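Local coordinates for female germline-specific tumor suppressor gld-1 (Caenorhabditis elegans, PDB 3K6T), which binds mRNA at the consensus sequence UACUCAU to regulate translation in the germ line and embryo, working as a homodimer joined through its Qua1 domain, at the interface of chains A and B. Residues are numbered along the deposited sequence; one frame, centred on the assembly and turned at random. Chains: chain A/B, Female germline-specific tumor suppressor gld-1.

The interface of chains A and B. Residues chain A 27-30, 33; chain B 9, 12-13, 16.
B:Glu16 reaches over to the first turn of helix 28-49 in chain A and caps its N-terminus. OE2 of its carboxylate accepts a hydrogen bond from the backbone N of A:Asn29 through the syn lone pair at 3.0 Å. OE1 of B:Glu16 accepts one from the backbone N of A:Val30 at 2.9 Å, also on the syn side but tilted out of the carboxylate plane. The paired backbone bonds, one to each oxygen, help fix the rotation of the carboxylate, and the positive end of the helix dipole would favour its negative charge. Glutamate suits the place because its chain, extended beyond CG, carries both oxygens to first-turn amides. With an alanine at B:Glu16, those amides would probably lose their acceptor from across the dimer, and the asparagine ND2 its weak partner.

A:Asn29 lies across the glutamate at about a right angle, with a weak hydrogen bond from ND2 to OE2. Its chi1 of -72° points the side chain towards the face of helix 7-20 bearing B:Tyr9, B:Leu13 and B:Glu16. Asparagine fits because its CB packs on a methyl of B:Leu13, CD2, at 3.7 Å, while OD1 meets the B:Tyr9 ring edge in plane. A:Phe27, just before the helix, has no side-chain acceptor for capping; its ring edge faces the backbone O of B:Glu16.

This small, largely polar patch, repeated by two-fold symmetry, lies where helix 7-20 meets the partner's helix 28-49 in the largely hydrophobic Qua1 homodimer interface.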
# COMPACT_ATOMS: atom_id res chain seq x y z
N PHE A 27 -5.24 -11.03 -3.69
CA PHE A 27 -4.26 -10.05 -3.25
C PHE A 27 -4.72 -9.34 -1.99
O PHE A 27 -4.86 -8.12 -1.99
CB PHE A 27 -4.01 -9.02 -4.35
CG PHE A 27 -3.40 -9.60 -5.59
CD1 PHE A 27 -2.04 -9.82 -5.67
CD2 PHE A 27 -4.20 -9.95 -6.67
CE1 PHE A 27 -1.47 -10.36 -6.80
CE2 PHE A 27 -3.64 -10.50 -7.81
CZ PHE A 27 -2.28 -10.70 -7.87
N SER A 28 -4.91 -10.09 -0.92
CA SER A 28 -5.50 -9.53 0.30
C SER A 28 -4.64 -8.47 0.99
O SER A 28 -5.15 -7.45 1.43
CB SER A 28 -5.87 -10.64 1.28
OG SER A 28 -6.98 -11.38 0.79
N ASN A 29 -3.33 -8.69 1.08
CA ASN A 29 -2.47 -7.70 1.71
C ASN A 29 -2.27 -6.46 0.84
O ASN A 29 -2.25 -5.33 1.34
CB ASN A 29 -1.13 -8.31 2.11
CG ASN A 29 -1.27 -9.23 3.31
OD1 ASN A 29 -1.63 -8.80 4.40
ND2 ASN A 29 -1.04 -10.52 3.09
N VAL A 30 -2.12 -6.68 -0.46
CA VAL A 30 -2.04 -5.57 -1.40
C VAL A 30 -3.30 -4.71 -1.29
O VAL A 30 -3.22 -3.47 -1.25
CB VAL A 30 -1.84 -6.06 -2.85
CG1 VAL A 30 -2.22 -4.97 -3.83
CG2 VAL A 30 -0.40 -6.50 -3.06
N LEU A 33 -3.13 -2.61 1.95
CA LEU A 33 -2.11 -1.56 1.84
C LEU A 33 -2.61 -0.42 0.96
O LEU A 33 -2.41 0.75 1.25
CB LEU A 33 -0.80 -2.14 1.30
CG LEU A 33 -0.11 -3.17 2.21
CD1 LEU A 33 1.06 -3.87 1.51
CD2 LEU A 33 0.33 -2.51 3.51
N TYR B 9 4.08 -13.42 7.35
CA TYR B 9 3.58 -12.21 6.72
C TYR B 9 4.52 -11.80 5.59
O TYR B 9 4.09 -11.57 4.46
CB TYR B 9 3.43 -11.11 7.77
CG TYR B 9 2.90 -9.78 7.25
CD1 TYR B 9 1.75 -9.72 6.47
CD2 TYR B 9 3.55 -8.60 7.57
CE1 TYR B 9 1.27 -8.49 6.02
CE2 TYR B 9 3.07 -7.38 7.13
CZ TYR B 9 1.94 -7.33 6.35
OH TYR B 9 1.48 -6.10 5.92
N ASP B 12 4.01 -14.01 2.61
CA ASP B 12 2.78 -13.69 1.89
C ASP B 12 2.97 -12.46 1.01
O ASP B 12 2.55 -12.45 -0.15
CB ASP B 12 1.63 -13.47 2.88
CG ASP B 12 1.26 -14.73 3.66
OD1 ASP B 12 1.66 -15.83 3.23
OD2 ASP B 12 0.57 -14.61 4.69
N LEU B 13 3.62 -11.43 1.55
CA LEU B 13 3.87 -10.20 0.81
C LEU B 13 4.76 -10.44 -0.41
O LEU B 13 4.48 -9.97 -1.51
CB LEU B 13 4.54 -9.16 1.71
CG LEU B 13 3.76 -8.66 2.92
CD1 LEU B 13 4.65 -7.76 3.74
CD2 LEU B 13 2.52 -7.92 2.46
N GLU B 16 2.70 -12.18 -3.05
CA GLU B 16 1.82 -11.27 -3.78
C GLU B 16 2.59 -10.39 -4.76
O GLU B 16 2.11 -10.08 -5.84
CB GLU B 16 0.98 -10.41 -2.82
CG GLU B 16 0.03 -11.21 -1.92
CD GLU B 16 -0.98 -10.32 -1.20
OE1 GLU B 16 -1.22 -9.18 -1.66
OE2 GLU B 16 -1.56 -10.77 -0.19